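Putative acetyl/propionyl-CoA carboxylase, alpha subunit (Methylibium petroleiphilum, PDB 2O1Q) binds zinc through a cupin-like domain and is possibly an acetylacetone dioxygenase, although its reaction is not established. Local coordinates at residues S44-F49 and Y114-G119; V61-G66 and L118-F123. All coordinates share one frame; numbering follows the deposited sequence.

Interaction 1. Residues S44-F49 and Y114-G119; sequences SWTAIF and YMSFLG
W45 and F117 lie face to face between two neighbouring antiparallel strands, 44-49 and 114-118, of a cupin-type β-barrel, in the sheet that runs 32-39, 44-51, 110-118, 66-71. The six-membered ring of W45 and the ring of F117 are stacked with centroids 4.1 Å apart and planes at 18°. F117 CD1 sits over the centre of the six-membered ring, while W45 CH2 meets the opposing ring nearer its rim. The overlap continues toward the backbone, where F117 CB stands over the five-membered ring in a CH-π contact, 3.8 Å from its centroid. W45 takes the crowded rotamer: CG lies between the backbone N and the carbonyl carbon (chi1 52°), and the indole runs from there over F117. Beyond the stack, M115 CG of the same strand lies against the other face of the F117 ring, and F49 CE1 approaches F117 at its edge, 4.3 Å from CZ.

The backbones are paired by N-H···O bonds in both directions between W45 and F117 and again between A47 and M115. T46, S116, I48 and Y114 point to the opposite face of the sheet. There T46 and Y114 cross obliquely, the methyl T46 CG2 being 3.5 Å from Y114 CZ. T46 OG1 hydrogen-bonds to E67 OE1 of a neighbouring subunit, which places this face at a subunit interface. On the W45 face, W136 and A139 of helix 136-144 lie beside the indole. W45 NE1 donates to G119 O at 2.9 Å, with the acceptor slightly tilted from the indole plane and the donor above the carbonyl plane.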
# COMPACT_ATOMS: atom_id res chain seq x y z
N SER A 44 2.12 -6.88 -4.28
CA SER A 44 1.55 -7.79 -3.33
C SER A 44 1.14 -9.11 -4.02
O SER A 44 1.11 -9.19 -5.25
CB SER A 44 0.43 -7.11 -2.54
OG SER A 44 -0.60 -6.85 -3.49
N TRP A 45 0.98 -10.18 -3.22
CA TRP A 45 0.68 -11.49 -3.76
C TRP A 45 0.05 -12.32 -2.63
O TRP A 45 0.21 -11.98 -1.44
CB TRP A 45 1.93 -12.13 -4.38
CG TRP A 45 3.15 -12.17 -3.47
CD1 TRP A 45 3.94 -11.10 -3.12
CD2 TRP A 45 3.73 -13.32 -2.90
NE1 TRP A 45 4.99 -11.55 -2.35
CE2 TRP A 45 4.88 -12.92 -2.20
CE3 TRP A 45 3.39 -14.71 -2.91
CZ2 TRP A 45 5.69 -13.81 -1.51
CZ3 TRP A 45 4.22 -15.61 -2.24
CH2 TRP A 45 5.35 -15.14 -1.52
N THR A 46 -0.72 -13.35 -2.97
CA THR A 46 -1.54 -14.09 -2.05
C THR A 46 -1.55 -15.53 -2.52
O THR A 46 -1.62 -15.81 -3.75
CB THR A 46 -2.96 -13.54 -2.11
OG1 THR A 46 -2.97 -12.14 -1.81
CG2 THR A 46 -3.88 -14.28 -1.23
N ALA A 47 -1.41 -16.42 -1.55
CA ALA A 47 -1.26 -17.84 -1.82
C ALA A 47 -1.82 -18.61 -0.67
O ALA A 47 -2.01 -18.05 0.46
CB ALA A 47 0.25 -18.16 -2.06
N ILE A 48 -2.10 -19.90 -0.93
CA ILE A 48 -2.49 -20.85 0.14
C ILE A 48 -1.52 -22.02 0.10
O ILE A 48 -0.93 -22.30 -0.96
CB ILE A 48 -3.97 -21.29 0.04
CG1 ILE A 48 -4.40 -22.07 1.25
CG2 ILE A 48 -4.20 -21.95 -1.32
CD1 ILE A 48 -5.95 -22.17 1.41
N PHE A 49 -1.21 -22.52 1.28
CA PHE A 49 -0.21 -23.56 1.50
C PHE A 49 -0.78 -24.74 2.25
O PHE A 49 -1.56 -24.57 3.18
CB PHE A 49 0.95 -22.99 2.30
CG PHE A 49 1.62 -21.78 1.65
CD1 PHE A 49 1.08 -20.53 1.80
CD2 PHE A 49 2.74 -21.92 0.84
CE1 PHE A 49 1.67 -19.44 1.22
CE2 PHE A 49 3.32 -20.83 0.27
CZ PHE A 49 2.78 -19.60 0.43
N TYR A 114 -3.58 -19.59 4.48
CA TYR A 114 -3.75 -18.58 3.45
C TYR A 114 -2.97 -17.37 3.92
O TYR A 114 -3.05 -17.00 5.10
CB TYR A 114 -5.27 -18.29 3.34
CG TYR A 114 -5.66 -17.10 2.49
CD1 TYR A 114 -5.69 -15.85 3.01
CD2 TYR A 114 -6.08 -17.24 1.18
CE1 TYR A 114 -6.13 -14.78 2.29
CE2 TYR A 114 -6.53 -16.16 0.44
CZ TYR A 114 -6.52 -14.94 0.98
OH TYR A 114 -6.99 -13.83 0.32
N MSE A 115 -2.17 -16.78 3.04
CA MSE A 115 -1.40 -15.62 3.36
C MSE A 115 -1.30 -14.65 2.23
O MSE A 115 -1.13 -15.02 1.06
CB MSE A 115 -0.00 -16.01 3.85
CG MSE A 115 0.76 -14.89 4.43
SE MSE A 115 2.19 -15.56 5.62
CE MSE A 115 2.72 -13.73 6.13
N SER A 116 -1.36 -13.38 2.61
CA SER A 116 -1.15 -12.28 1.72
C SER A 116 0.14 -11.62 2.17
O SER A 116 0.47 -11.58 3.36
CB SER A 116 -2.35 -11.35 1.75
OG SER A 116 -2.44 -10.59 0.56
N PHE A 117 0.89 -11.14 1.18
CA PHE A 117 2.20 -10.51 1.34
C PHE A 117 2.27 -9.21 0.61
O PHE A 117 1.94 -9.15 -0.57
CB PHE A 117 3.29 -11.39 0.75
CG PHE A 117 3.27 -12.84 1.23
CD1 PHE A 117 2.54 -13.80 0.53
CD2 PHE A 117 4.05 -13.24 2.30
CE1 PHE A 117 2.51 -15.12 0.96
CE2 PHE A 117 4.03 -14.59 2.77
CZ PHE A 117 3.32 -15.53 2.06
N LEU A 118 2.72 -8.16 1.28
CA LEU A 118 3.02 -6.92 0.61
C LEU A 118 4.51 -6.93 0.44
O LEU A 118 5.30 -6.87 1.40
CB LEU A 118 2.54 -5.68 1.38
CG LEU A 118 2.92 -4.31 0.79
CD1 LEU A 118 2.53 -4.19 -0.66
CD2 LEU A 118 2.32 -3.22 1.60
N GLY A 119 4.91 -7.11 -0.79
CA GLY A 119 6.29 -7.10 -1.18
C GLY A 119 6.95 -8.47 -0.98
O GLY A 119 6.30 -9.49 -0.70

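Interaction 2. Residues V61-G66 and L118-F123; sequences VHVGPG and LGPLTF. With ZN (zinc ion), chain C.
V61 and T122 exchange two backbone hydrogen bonds, V61 N to T122 O and T122 N to V61 O, each 2.8 Å. H62 and L121 follow as a non-hydrogen-bonded pair; beyond them the regular pairing ends. V63 N reaches P120 O only weakly, at 3.4 Å, and L118 N gives its hydrogen to P65 O at 2.9 Å. A water between the two segments accepts from G64 N at 3.0 Å and lies within hydrogen-bonding reach of L118 O and P120 O. The strands belong to the cupin-barrel sheet built round strand 55-62, which carries the metal site: H62 NE2 binds the zinc ion at 2.1 Å, joined there by H60 and H102. L121 CD2 rests over one face of the H62 imidazole, a CH-π contact 3.5 Å from the ring centroid. V63 crosses P120 at about a right angle, CG2 pressing on P120 CD at a tight 3.4 Å, while CG1 meets T122 OG1. An alanine in place of V63 would probably open a gap beside the P120 ring and leave T122 OG1 without its methyl neighbour. V63 and P120 also pack against P120 and V63, respectively, of a neighbouring subunit.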
# COMPACT_ATOMS: atom_id res chain seq x y z
N VAL A 61 12.97 -12.91 5.82
CA VAL A 61 12.51 -11.62 6.36
C VAL A 61 11.42 -11.05 5.46
O VAL A 61 11.54 -11.09 4.23
CB VAL A 61 13.65 -10.65 6.53
CG1 VAL A 61 13.18 -9.38 7.26
CG2 VAL A 61 14.77 -11.32 7.34
N HIS A 62 10.35 -10.61 6.09
CA HIS A 62 9.28 -9.90 5.40
C HIS A 62 9.65 -8.43 5.24
O HIS A 62 9.85 -7.73 6.21
CB HIS A 62 7.96 -10.00 6.14
CG HIS A 62 7.43 -11.39 6.18
ND1 HIS A 62 6.32 -11.75 5.45
CD2 HIS A 62 7.90 -12.54 6.75
CE1 HIS A 62 6.08 -13.04 5.65
NE2 HIS A 62 7.07 -13.55 6.35
N VAL A 63 9.69 -7.96 4.01
CA VAL A 63 10.03 -6.54 3.73
C VAL A 63 8.79 -5.67 3.88
O VAL A 63 8.92 -4.48 4.00
CB VAL A 63 10.75 -6.29 2.37
CG1 VAL A 63 11.93 -7.24 2.19
CG2 VAL A 63 9.79 -6.28 1.22
N GLY A 64 7.58 -6.26 3.82
CA GLY A 64 6.35 -5.56 4.06
C GLY A 64 5.47 -6.44 4.89
O GLY A 64 5.76 -7.62 5.18
N PRO A 65 4.35 -5.88 5.27
CA PRO A 65 3.42 -6.62 6.05
C PRO A 65 2.81 -7.82 5.33
O PRO A 65 2.49 -7.78 4.14
CB PRO A 65 2.39 -5.54 6.44
CG PRO A 65 2.38 -4.64 5.37
CD PRO A 65 3.84 -4.53 4.94
N GLY A 66 2.56 -8.85 6.11
CA GLY A 66 1.87 -10.04 5.66
C GLY A 66 0.84 -10.43 6.67
O GLY A 66 0.99 -10.15 7.84
N LEU A 118 2.72 -8.16 1.28
CA LEU A 118 3.02 -6.92 0.61
C LEU A 118 4.51 -6.93 0.44
O LEU A 118 5.30 -6.87 1.40
CB LEU A 118 2.54 -5.68 1.38
CG LEU A 118 2.92 -4.31 0.79
CD1 LEU A 118 2.53 -4.19 -0.66
CD2 LEU A 118 2.32 -3.22 1.60
N GLY A 119 4.91 -7.11 -0.79
CA GLY A 119 6.29 -7.10 -1.18
C GLY A 119 6.95 -8.47 -0.98
O GLY A 119 6.30 -9.49 -0.70
N PRO A 120 8.25 -8.53 -1.28
CA PRO A 120 8.92 -9.85 -1.24
C PRO A 120 9.36 -10.36 0.09
O PRO A 120 9.23 -9.69 1.11
CB PRO A 120 10.17 -9.62 -2.10
CG PRO A 120 10.47 -8.13 -2.01
CD PRO A 120 9.10 -7.47 -1.88
N LEU A 121 9.77 -11.62 0.09
CA LEU A 121 10.49 -12.21 1.21
C LEU A 121 11.97 -12.21 0.85
O LEU A 121 12.35 -12.63 -0.29
CB LEU A 121 10.01 -13.64 1.49
CG LEU A 121 8.52 -13.82 1.72
CD1 LEU A 121 8.16 -15.27 2.07
CD2 LEU A 121 8.02 -12.82 2.75
N THR A 122 12.80 -11.80 1.80
CA THR A 122 14.25 -11.92 1.69
C THR A 122 14.66 -13.22 2.41
O THR A 122 14.62 -13.30 3.63
CB THR A 122 14.98 -10.73 2.26
OG1 THR A 122 14.49 -9.55 1.61
CG2 THR A 122 16.49 -10.88 2.05
N PHE A 123 15.06 -14.21 1.63
CA PHE A 123 15.61 -15.41 2.22
C PHE A 123 17.06 -15.14 2.57
O PHE A 123 17.79 -14.55 1.75
CB PHE A 123 15.45 -16.65 1.31
CG PHE A 123 14.01 -17.13 1.21
CD1 PHE A 123 13.16 -16.57 0.25
CD2 PHE A 123 13.52 -18.07 2.05
CE1 PHE A 123 11.81 -16.94 0.17
CE2 PHE A 123 12.17 -18.47 1.99
CZ PHE A 123 11.32 -17.89 1.03
ZN ZN C . 7.40 -15.53 6.90
O HOH W 1 6.94 -8.73 2.31

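How the interactions relate
Along the chain the segments come in the order 44-49, 61-66, 114-119 and 118-123, so the contacts interleave and share L118 and G119. Their centres are about 10 Å apart. Interaction 1 joins adjacent strands of the sheet that runs 32-39, 44-51, 110-118, 66-71, and interaction 2 joins strands 55-62 and 121-124 of the other. Segment 61-66 leads from strand 55-62 to strand 66-71 of the first sheet, and 118-123 leads from 110-118 to 121-124. The contacts meet in the barrel interior, where CE of selenomethionine M115 packs 3.5 Å from H62 CE1 and the F117 ring also touches that imidazole. The aromatic packing of interaction 1 thus borders the zinc-binding histidine of interaction 2.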